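Local coordinates for NTF2 domain-containing protein (Chaetomium thermophilum, PDB 4X2H) that is probably the Mtr2 subunit of the Mex67:Mtr2 mRNA nuclear export factor, an NTF2-like protein that pairs with the larger export protein, at residues B[23-29]-B[56-60]; B[44-50]-B[176-182]; B[82-88]-B[130-136]. One frame throughout, in Å; residues are numbered along the deposited sequence.

Contact 1: residues B[23-29]-B[56-60]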
loop_
_atom_site.group_PDB
_atom_site.type_symbol
_atom_site.label_atom_id
_atom_site.label_comp_id
_atom_site.label_asym_id
_atom_site.label_seq_id
_atom_site.Cartn_x
_atom_site.Cartn_y
_atom_site.Cartn_z
ATOM N N LYS B 23 -18.785 -12.840 4.640
ATOM C CA LYS B 23 -18.183 -14.045 4.080
ATOM C C LYS B 23 -16.681 -14.039 4.355
ATOM O O LYS B 23 -16.098 -12.982 4.578
ATOM C CB LYS B 23 -18.467 -14.128 2.583
ATOM C CG LYS B 23 -19.930 -14.398 2.261
ATOM C CD LYS B 23 -20.232 -14.169 0.791
ATOM C CE LYS B 23 -21.694 -14.453 0.479
ATOM N NZ LYS B 23 -22.072 -13.952 -0.870
ATOM N N PRO B 24 -16.050 -15.222 4.349
ATOM C CA PRO B 24 -14.618 -15.301 4.667
ATOM C C PRO B 24 -13.714 -14.822 3.533
ATOM O O PRO B 24 -14.058 -14.984 2.360
ATOM C CB PRO B 24 -14.403 -16.793 4.936
ATOM C CG PRO B 24 -15.451 -17.470 4.131
ATOM C CD PRO B 24 -16.645 -16.556 4.144
ATOM N N VAL B 25 -12.570 -14.241 3.888
ATOM C CA VAL B 25 -11.585 -13.809 2.897
ATOM C C VAL B 25 -10.324 -14.675 2.920
ATOM O O VAL B 25 -9.385 -14.415 2.176
ATOM C CB VAL B 25 -11.179 -12.330 3.103
ATOM C CG1 VAL B 25 -12.355 -11.410 2.814
ATOM C CG2 VAL B 25 -10.643 -12.095 4.511
ATOM N N ALA B 26 -10.311 -15.711 3.756
ATOM C CA ALA B 26 -9.117 -16.542 3.929
ATOM C C ALA B 26 -8.661 -17.200 2.624
ATOM O O ALA B 26 -7.469 -17.458 2.430
ATOM C CB ALA B 26 -9.369 -17.605 4.989
ATOM N N SER B 27 -9.603 -17.468 1.727
ATOM C CA SER B 27 -9.274 -18.107 0.457
ATOM C C SER B 27 -8.468 -17.176 -0.451
ATOM O O SER B 27 -7.904 -17.617 -1.456
ATOM C CB SER B 27 -10.544 -18.562 -0.261
ATOM O OG SER B 27 -11.255 -17.460 -0.791
ATOM N N GLY B 28 -8.407 -15.897 -0.091
ATOM C CA GLY B 28 -7.659 -14.919 -0.865
ATOM C C GLY B 28 -6.194 -14.810 -0.469
ATOM O O GLY B 28 -5.454 -14.012 -1.042
ATOM N N TYR B 29 -5.777 -15.610 0.511
ATOM C CA TYR B 29 -4.398 -15.588 1.009
ATOM C C TYR B 29 -3.588 -16.772 0.492
ATOM O O TYR B 29 -4.155 -17.784 0.078
ATOM C CB TYR B 29 -4.390 -15.586 2.534
ATOM C CG TYR B 29 -4.938 -14.317 3.136
ATOM C CD1 TYR B 29 -6.307 -14.080 3.173
ATOM C CD2 TYR B 29 -4.091 -13.350 3.661
ATOM C CE1 TYR B 29 -6.815 -12.929 3.719
ATOM C CE2 TYR B 29 -4.599 -12.184 4.214
ATOM C CZ TYR B 29 -5.960 -11.983 4.232
ATOM O OH TYR B 29 -6.477 -10.836 4.775
ATOM N N PRO B 56 -4.970 -16.352 8.229
ATOM C CA PRO B 56 -6.142 -15.715 7.617
ATOM C C PRO B 56 -7.439 -16.132 8.295
ATOM O O PRO B 56 -8.391 -15.350 8.356
ATOM C CB PRO B 56 -6.105 -16.223 6.167
ATOM C CG PRO B 56 -4.718 -16.630 5.930
ATOM C CD PRO B 56 -4.180 -17.106 7.239
ATOM N N GLU B 57 -7.474 -17.366 8.791
ATOM C CA GLU B 57 -8.650 -17.879 9.486
ATOM C C GLU B 57 -8.938 -17.079 10.752
ATOM O O GLU B 57 -10.095 -16.796 11.068
ATOM C CB GLU B 57 -8.468 -19.359 9.841
ATOM C CG GLU B 57 -8.664 -20.319 8.667
ATOM C CD GLU B 57 -7.502 -20.324 7.686
ATOM O OE1 GLU B 57 -7.672 -20.885 6.582
ATOM O OE2 GLU B 57 -6.421 -19.784 8.010
ATOM N N GLU B 58 -7.884 -16.715 11.477
ATOM C CA GLU B 58 -8.050 -15.928 12.692
ATOM C C GLU B 58 -8.544 -14.526 12.350
ATOM O O GLU B 58 -9.394 -13.969 13.047
ATOM C CB GLU B 58 -6.742 -15.854 13.484
ATOM C CG GLU B 58 -6.876 -15.079 14.788
ATOM C CD GLU B 58 -5.614 -15.098 15.629
ATOM O OE1 GLU B 58 -5.549 -14.323 16.608
ATOM O OE2 GLU B 58 -4.691 -15.884 15.320
ATOM N N TRP B 59 -8.013 -13.961 11.272
ATOM C CA TRP B 59 -8.459 -12.659 10.786
ATOM C C TRP B 59 -9.950 -12.691 10.453
ATOM O O TRP B 59 -10.678 -11.761 10.789
ATOM C CB TRP B 59 -7.617 -12.249 9.574
ATOM C CG TRP B 59 -8.097 -11.055 8.787
ATOM C CD1 TRP B 59 -8.187 -10.966 7.426
ATOM C CD2 TRP B 59 -8.528 -9.784 9.297
ATOM N NE1 TRP B 59 -8.646 -9.728 7.058
ATOM C CE2 TRP B 59 -8.863 -8.981 8.188
ATOM C CE3 TRP B 59 -8.661 -9.246 10.581
ATOM C CZ2 TRP B 59 -9.328 -7.677 8.322
ATOM C CZ3 TRP B 59 -9.132 -7.951 10.713
ATOM C CH2 TRP B 59 -9.450 -7.179 9.591
ATOM N N ASP B 60 -10.414 -13.764 9.815
ATOM C CA ASP B 60 -11.845 -13.923 9.552
ATOM C C ASP B 60 -12.648 -13.931 10.857
ATOM O O ASP B 60 -13.744 -13.364 10.935
ATOM C CB ASP B 60 -12.113 -15.209 8.761
ATOM C CG ASP B 60 -12.049 -15.000 7.250
ATOM O OD1 ASP B 60 -12.454 -13.917 6.773
ATOM O OD2 ASP B 60 -11.604 -15.926 6.535
#
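The first turn of helix 56-66 is docked against the loop 23-29, where a short 3-10 turn spans Ala26 to Gly28. Pro56 opens the helix and lies on Tyr29: its CB sits 4.0 Å from the Tyr29 ring centroid, a CH-pi contact over the ring face, and 3.7 Å from Ala26 CB. Glu57 leans back over the turn, OE1 4.0 Å from Ala26 CB, and bonds to Asn32. Trp59 brings its indole CD1 to 4.0 Å from Val25 CG2 and 3.2 Å from Tyr29 OH, itself hydrogen-bonded to His178 of strand 173-182; Trp59 NE1 is bound by Tyr15. Asp60 makes the polar part of the contact. Its OD1 accepts from Val25 N at 2.9 Å, and OD2 takes a weak bond from Ala26 N at 3.1 Å, so one carboxylate holds two successive amides at the start of the 3-10 turn. Inside the NTF2-like fold, Tyr29 packs on Tyr15 of helix 3-20, while Pro56 rests on Ile46 and Trp59 on Ile48, both of strand 45-48.

Contact 2: residues B[44-50]-B[176-182]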
loop_
_atom_site.group_PDB
_atom_site.type_symbol
_atom_site.label_atom_id
_atom_site.label_comp_id
_atom_site.label_asym_id
_atom_site.label_seq_id
_atom_site.Cartn_x
_atom_site.Cartn_y
_atom_site.Cartn_z
ATOM N N ALA B 44 1.081 -16.174 5.176
ATOM C CA ALA B 44 0.869 -14.772 4.859
ATOM C C ALA B 44 1.228 -13.964 6.096
ATOM O O ALA B 44 0.939 -14.388 7.214
ATOM C CB ALA B 44 -0.570 -14.518 4.433
ATOM N N ASP B 45 1.900 -12.833 5.897
ATOM C CA ASP B 45 2.266 -11.958 7.000
ATOM C C ASP B 45 1.149 -10.943 7.207
ATOM O O ASP B 45 0.957 -10.053 6.385
ATOM C CB ASP B 45 3.592 -11.253 6.728
ATOM C CG ASP B 45 4.118 -10.526 7.946
ATOM O OD1 ASP B 45 3.500 -9.516 8.347
ATOM O OD2 ASP B 45 5.148 -10.964 8.503
ATOM N N ILE B 46 0.423 -11.091 8.311
ATOM C CA ILE B 46 -0.778 -10.300 8.572
ATOM C C ILE B 46 -0.628 -9.484 9.853
ATOM O O ILE B 46 -0.354 -10.034 10.920
ATOM C CB ILE B 46 -2.027 -11.195 8.696
ATOM C CG1 ILE B 46 -2.183 -12.073 7.448
ATOM C CG2 ILE B 46 -3.276 -10.350 8.894
ATOM C CD1 ILE B 46 -3.243 -13.148 7.584
ATOM N N THR B 47 -0.815 -8.174 9.732
ATOM C CA THR B 47 -0.805 -7.272 10.883
ATOM C C THR B 47 -2.116 -6.504 10.890
ATOM O O THR B 47 -2.446 -5.834 9.919
ATOM C CB THR B 47 0.380 -6.289 10.835
ATOM O OG1 THR B 47 1.582 -7.002 10.515
ATOM C CG2 THR B 47 0.550 -5.587 12.177
ATOM N N ILE B 48 -2.862 -6.614 11.986
ATOM C CA ILE B 48 -4.165 -5.969 12.108
ATOM C C ILE B 48 -4.115 -4.950 13.239
ATOM O O ILE B 48 -4.081 -5.323 14.413
ATOM C CB ILE B 48 -5.287 -6.995 12.382
ATOM C CG1 ILE B 48 -5.310 -8.085 11.303
ATOM C CG2 ILE B 48 -6.644 -6.300 12.482
ATOM C CD1 ILE B 48 -5.536 -7.575 9.883
ATOM N N ASN B 49 -4.110 -3.668 12.877
ATOM C CA ASN B 49 -3.984 -2.583 13.844
ATOM C C ASN B 49 -2.790 -2.823 14.764
ATOM O O ASN B 49 -2.855 -2.562 15.961
ATOM C CB ASN B 49 -5.270 -2.427 14.659
ATOM C CG ASN B 49 -6.272 -1.493 14.009
ATOM O OD1 ASN B 49 -5.957 -0.789 13.052
ATOM N ND2 ASN B 49 -7.480 -1.464 14.544
ATOM N N GLY B 50 -1.709 -3.345 14.192
ATOM C CA GLY B 50 -0.465 -3.516 14.921
ATOM C C GLY B 50 -0.324 -4.851 15.625
ATOM O O GLY B 50 0.706 -5.122 16.242
ATOM N N ALA B 176 0.025 -12.204 0.006
ATOM C CA ALA B 176 1.233 -12.695 0.669
ATOM C C ALA B 176 1.518 -11.904 1.939
ATOM O O ALA B 176 2.054 -12.442 2.908
ATOM C CB ALA B 176 2.415 -12.614 -0.268
ATOM N N SER B 177 1.180 -10.619 1.909
ATOM C CA SER B 177 1.293 -9.739 3.074
ATOM C C SER B 177 0.083 -8.829 3.137
ATOM O O SER B 177 -0.484 -8.466 2.104
ATOM C CB SER B 177 2.568 -8.889 3.027
ATOM O OG SER B 177 3.735 -9.675 3.161
ATOM N N HIS B 178 -0.292 -8.450 4.353
ATOM C CA HIS B 178 -1.459 -7.623 4.582
ATOM C C HIS B 178 -1.263 -6.839 5.865
ATOM O O HIS B 178 -0.986 -7.429 6.906
ATOM C CB HIS B 178 -2.718 -8.487 4.669
ATOM C CG HIS B 178 -3.958 -7.731 5.033
ATOM N ND1 HIS B 178 -5.062 -8.345 5.579
ATOM C CD2 HIS B 178 -4.274 -6.419 4.923
ATOM C CE1 HIS B 178 -6.007 -7.445 5.793
ATOM N NE2 HIS B 178 -5.552 -6.268 5.406
ATOM N N LYS B 179 -1.375 -5.517 5.776
ATOM C CA LYS B 179 -1.424 -4.667 6.958
ATOM C C LYS B 179 -2.700 -3.850 6.947
ATOM O O LYS B 179 -3.005 -3.160 5.973
ATOM C CB LYS B 179 -0.228 -3.725 7.038
ATOM C CG LYS B 179 1.116 -4.402 6.970
ATOM C CD LYS B 179 2.222 -3.364 7.012
ATOM C CE LYS B 179 3.595 -4.000 7.021
ATOM N NZ LYS B 179 3.755 -4.948 8.157
ATOM N N TYR B 180 -3.425 -3.928 8.054
ATOM C CA TYR B 180 -4.673 -3.204 8.227
ATOM C C TYR B 180 -4.514 -2.160 9.313
ATOM O O TYR B 180 -3.951 -2.440 10.371
ATOM C CB TYR B 180 -5.792 -4.177 8.580
ATOM C CG TYR B 180 -7.110 -3.542 8.948
ATOM C CD1 TYR B 180 -7.371 -3.149 10.253
ATOM C CD2 TYR B 180 -8.103 -3.366 8.000
ATOM C CE1 TYR B 180 -8.582 -2.589 10.598
ATOM C CE2 TYR B 180 -9.321 -2.808 8.334
ATOM C CZ TYR B 180 -9.554 -2.420 9.630
ATOM O OH TYR B 180 -10.770 -1.865 9.957
ATOM N N ARG B 181 -5.005 -0.958 9.032
ATOM C CA ARG B 181 -5.069 0.111 10.017
ATOM C C ARG B 181 -6.407 0.816 9.929
ATOM O O ARG B 181 -6.872 1.153 8.842
ATOM C CB ARG B 181 -3.938 1.120 9.815
ATOM C CG ARG B 181 -2.614 0.694 10.421
ATOM C CD ARG B 181 -2.645 0.840 11.944
ATOM N NE ARG B 181 -1.432 0.331 12.574
ATOM C CZ ARG B 181 -1.278 0.192 13.886
ATOM N NH1 ARG B 181 -2.265 0.521 14.713
ATOM N NH2 ARG B 181 -0.139 -0.276 14.374
ATOM N N ALA B 182 -7.021 1.028 11.085
ATOM C CA ALA B 182 -8.247 1.793 11.172
ATOM C C ALA B 182 -8.188 2.642 12.431
ATOM O O ALA B 182 -7.668 2.201 13.456
ATOM C CB ALA B 182 -9.458 0.876 11.180
HETATM O O HOH W 1 1.918 -7.574 7.824
HETATM O O HOH W 2 -1.313 -3.107 11.231
#
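Strands 45-48 and 177-182 run parallel, their axes 4.7 Å apart, within the curved NTF2-like sheet. Backbone bonds run from Asp45 N to Ala176 O (3.0 Å) through Tyr180 N to Thr47 O (2.8 Å) to Asn49 N to Tyr180 O (2.8 Å). On one face isoleucines and rings lie together: Ile46 and Ile48 with His178, bonded to Asp151 and Tyr29, and Tyr180, whose OH bonds Tyr87. Ile48, with chi1 and chi2 both m, folds its CD1 to 3.6 Å from Tyr180 CB and 4.1 Å from His178 CE1, whereas both rings stand on t chi1. The other face is polar: water 1 joins Asp45 OD1 (2.6 Å), Thr47 OG1 (2.8 Å) and Lys179 NZ (3.2 Å), the lysine being m at chi1, t at chi2 and chi3, then m at chi4. Asn49 has left-handed backbone angles (51/38), and its OD1 replaces a main-chain acceptor, receiving Ala182 N at 2.9 Å. Arg181, m at chi1 and chi2, lays its guanidinium over Asn49 O; outside the pair, an acidic side chain of the export protein chain salt-bridges it. That chain also binds Asp45, Ser177 and Lys179; helix 56-66 covers the isoleucine face, and strands 51-53 and 145-157 flank the pair.

Contact 3: residues B[82-88]-B[130-136]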
loop_
_atom_site.group_PDB
_atom_site.type_symbol
_atom_site.label_atom_id
_atom_site.label_comp_id
_atom_site.label_asym_id
_atom_site.label_seq_id
_atom_site.Cartn_x
_atom_site.Cartn_y
_atom_site.Cartn_z
ATOM N N ARG B 82 -30.124 -1.299 11.180
ATOM C CA ARG B 82 -28.718 -0.907 11.147
ATOM C C ARG B 82 -27.830 -2.093 10.809
ATOM O O ARG B 82 -28.035 -3.203 11.297
ATOM C CB ARG B 82 -28.278 -0.308 12.483
ATOM C CG ARG B 82 -29.093 0.891 12.924
ATOM C CD ARG B 82 -29.137 1.972 11.856
ATOM N NE ARG B 82 -29.836 3.161 12.341
ATOM C CZ ARG B 82 -29.247 4.198 12.927
ATOM N NH1 ARG B 82 -27.931 4.221 13.108
ATOM N NH2 ARG B 82 -29.982 5.224 13.337
ATOM N N LYS B 83 -26.847 -1.835 9.957
ATOM C CA LYS B 83 -25.822 -2.817 9.624
ATOM C C LYS B 83 -24.668 -2.644 10.606
ATOM O O LYS B 83 -24.171 -1.529 10.768
ATOM C CB LYS B 83 -25.355 -2.624 8.186
ATOM C CG LYS B 83 -24.373 -3.670 7.683
ATOM C CD LYS B 83 -24.166 -3.514 6.184
ATOM C CE LYS B 83 -23.011 -4.365 5.677
ATOM N NZ LYS B 83 -23.115 -5.780 6.109
ATOM N N PRO B 84 -24.243 -3.735 11.276
ATOM C CA PRO B 84 -23.177 -3.606 12.276
ATOM C C PRO B 84 -21.898 -2.954 11.754
ATOM O O PRO B 84 -21.421 -2.005 12.372
ATOM C CB PRO B 84 -22.923 -5.056 12.689
ATOM C CG PRO B 84 -24.245 -5.706 12.537
ATOM C CD PRO B 84 -24.838 -5.084 11.300
ATOM N N VAL B 85 -21.358 -3.451 10.645
ATOM C CA VAL B 85 -20.100 -2.935 10.096
ATOM C C VAL B 85 -20.166 -2.860 8.580
ATOM O O VAL B 85 -20.609 -3.801 7.934
ATOM C CB VAL B 85 -18.892 -3.818 10.489
ATOM C CG1 VAL B 85 -17.594 -3.220 9.959
ATOM C CG2 VAL B 85 -18.815 -3.997 11.998
ATOM N N ARG B 86 -19.711 -1.746 8.014
ATOM C CA ARG B 86 -19.666 -1.595 6.562
ATOM C C ARG B 86 -18.391 -0.885 6.139
ATOM O O ARG B 86 -18.083 0.194 6.640
ATOM C CB ARG B 86 -20.883 -0.820 6.049
ATOM C CG ARG B 86 -21.012 -0.842 4.525
ATOM C CD ARG B 86 -22.167 0.017 4.028
ATOM N NE ARG B 86 -21.798 1.418 3.797
ATOM C CZ ARG B 86 -22.348 2.469 4.407
ATOM N NH1 ARG B 86 -23.297 2.315 5.324
ATOM N NH2 ARG B 86 -21.940 3.694 4.103
ATOM N N TYR B 87 -17.652 -1.509 5.220
ATOM C CA TYR B 87 -16.476 -0.894 4.621
ATOM C C TYR B 87 -16.815 -0.244 3.289
ATOM O O TYR B 87 -17.382 -0.884 2.404
ATOM C CB TYR B 87 -15.368 -1.936 4.423
ATOM C CG TYR B 87 -14.736 -2.396 5.715
ATOM C CD1 TYR B 87 -15.342 -3.367 6.502
ATOM C CD2 TYR B 87 -13.535 -1.859 6.149
ATOM C CE1 TYR B 87 -14.762 -3.784 7.687
ATOM C CE2 TYR B 87 -12.954 -2.269 7.328
ATOM C CZ TYR B 87 -13.572 -3.231 8.094
ATOM O OH TYR B 87 -12.998 -3.644 9.271
ATOM N N ASP B 88 -16.450 1.027 3.153
ATOM C CA ASP B 88 -16.621 1.776 1.912
ATOM C C ASP B 88 -15.257 2.150 1.373
ATOM O O ASP B 88 -14.522 2.882 2.027
ATOM C CB ASP B 88 -17.444 3.049 2.139
ATOM C CG ASP B 88 -18.927 2.780 2.307
ATOM O OD1 ASP B 88 -19.331 1.600 2.360
ATOM O OD2 ASP B 88 -19.692 3.766 2.398
ATOM N N SER B 130 -13.591 4.283 4.444
ATOM C CA SER B 130 -14.197 4.438 5.755
ATOM C C SER B 130 -14.808 3.131 6.234
ATOM O O SER B 130 -15.227 2.289 5.431
ATOM C CB SER B 130 -15.269 5.529 5.725
ATOM O OG SER B 130 -14.723 6.781 5.340
ATOM N N VAL B 131 -14.837 2.973 7.551
ATOM C CA VAL B 131 -15.558 1.887 8.202
ATOM C C VAL B 131 -16.712 2.499 8.973
ATOM O O VAL B 131 -16.493 3.336 9.846
ATOM C CB VAL B 131 -14.686 1.094 9.186
ATOM C CG1 VAL B 131 -15.348 -0.242 9.511
ATOM C CG2 VAL B 131 -13.285 0.894 8.650
ATOM N N TYR B 132 -17.932 2.082 8.658
ATOM C CA TYR B 132 -19.111 2.585 9.357
ATOM C C TYR B 132 -19.663 1.548 10.317
ATOM O O TYR B 132 -19.981 0.431 9.919
ATOM C CB TYR B 132 -20.194 2.993 8.360
ATOM C CG TYR B 132 -19.789 4.154 7.490
ATOM C CD1 TYR B 132 -20.016 5.460 7.894
ATOM C CD2 TYR B 132 -19.170 3.945 6.268
ATOM C CE1 TYR B 132 -19.638 6.528 7.106
ATOM C CE2 TYR B 132 -18.792 5.008 5.471
ATOM C CZ TYR B 132 -19.029 6.297 5.896
ATOM O OH TYR B 132 -18.654 7.356 5.104
ATOM N N PHE B 133 -19.769 1.933 11.584
ATOM C CA PHE B 133 -20.362 1.077 12.604
ATOM C C PHE B 133 -21.772 1.534 12.941
ATOM O O PHE B 133 -21.981 2.682 13.328
ATOM C CB PHE B 133 -19.496 1.078 13.859
ATOM C CG PHE B 133 -18.136 0.497 13.643
ATOM C CD1 PHE B 133 -17.119 1.262 13.099
ATOM C CD2 PHE B 133 -17.879 -0.823 13.965
ATOM C CE1 PHE B 133 -15.854 0.716 12.893
ATOM C CE2 PHE B 133 -16.623 -1.367 13.761
ATOM C CZ PHE B 133 -15.616 -0.594 13.221
ATOM N N GLY B 134 -22.738 0.636 12.778
ATOM C CA GLY B 134 -24.108 0.902 13.191
ATOM C C GLY B 134 -24.881 1.842 12.283
ATOM O O GLY B 134 -25.875 2.439 12.703
ATOM N N ALA B 135 -24.432 1.977 11.041
ATOM C CA ALA B 135 -25.109 2.821 10.066
ATOM C C ALA B 135 -26.184 2.044 9.316
ATOM O O ALA B 135 -26.112 0.818 9.196
ATOM C CB ALA B 135 -24.106 3.400 9.080
ATOM N N SER B 136 -27.182 2.761 8.812
ATOM C CA SER B 136 -28.134 2.173 7.883
ATOM C C SER B 136 -27.342 1.705 6.660
ATOM O O SER B 136 -26.323 2.311 6.326
ATOM C CB SER B 136 -29.220 3.172 7.494
ATOM O OG SER B 136 -29.892 3.659 8.644
HETATM O O HOH W 3 -22.648 0.174 9.477
HETATM O O HOH W 4 -24.026 0.268 6.960
HETATM O O HOH W 5 -18.213 6.487 2.473
#
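This antiparallel pair belongs to the long bent sheet of the NTF2-like fold, joining strand 83-96, at one edge of the sheet within this chain, to strand 122-135. Main-chain donors and acceptors are matched regularly from Arg86 to Asp88. Arg86 N gives to Tyr132 O (2.9 Å), Tyr132 N to Arg86 O (2.8 Å), Asp88 N to Ser130 O (2.9 Å) and Ser130 N to Asp88 O (2.9 Å). At Pro84 and at Phe133-Gly134 the strands turn a corner and the pattern changes: Gly134 N bonds to Pro84 O at 3.0 Å and only weakly to Lys83 O at 3.3 Å, while Lys83 N reaches Ala135 O at 2.9 Å. Water 3 sits at the corner, accepting from Ala135 N (3.0 Å) and within donating reach of Lys83 O (2.6 Å) and Tyr132 O (2.7 Å). Arg82 NH1 satisfies Gly134 O at 2.8 Å. Val85, Tyr87, Val131 and Phe133 share the apolar face, where Val131 CG1 sits 3.9 Å from the Tyr87 ring centroid in a CH-pi contact; Tyr87 OH is bonded to Tyr180 and Gln66, and Val85 and Phe133 also pack on the export protein chain. On the other face the Arg86 guanidinium lies flat on Tyr132, centres 4.6 Å apart. Arg86 NE bonds to Asp88 OD1 (2.9 Å) and NH2 forms a salt bridge with OD2 (2.8 Å), while NH1 gives to Ser139 O and to water 4 (2.7 Å). Water 5 bridges Asp88 OD2 at 3.1 Å and Tyr132 OH at 2.8 Å.

Overall arrangement
All three contacts are buried. Contacts 1 and 2 interlock: Tyr29 OH bonds to His178 ND1, and Trp59 CZ3 packs 3.5 Å from Ile48 CG2. The centre of contact 3 lies about 19 Å from the centre of the chain, against about 9 and 10 Å for the centres of contacts 1 and 2; it shares their sheet, and Tyr87 OH meets Tyr180 OH of contact 2 at 2.9 Å, a probable hydrogen bond. Contacts 2 and 3 also border the export protein subunit. Chemistry differs: one carboxylate accepting two backbone amides in contact 1, parallel bonding with waters in contact 2, antiparallel bonding with waters, the Arg86-Tyr132 stack and the Arg86-Asp88 salt bridge in contact 3.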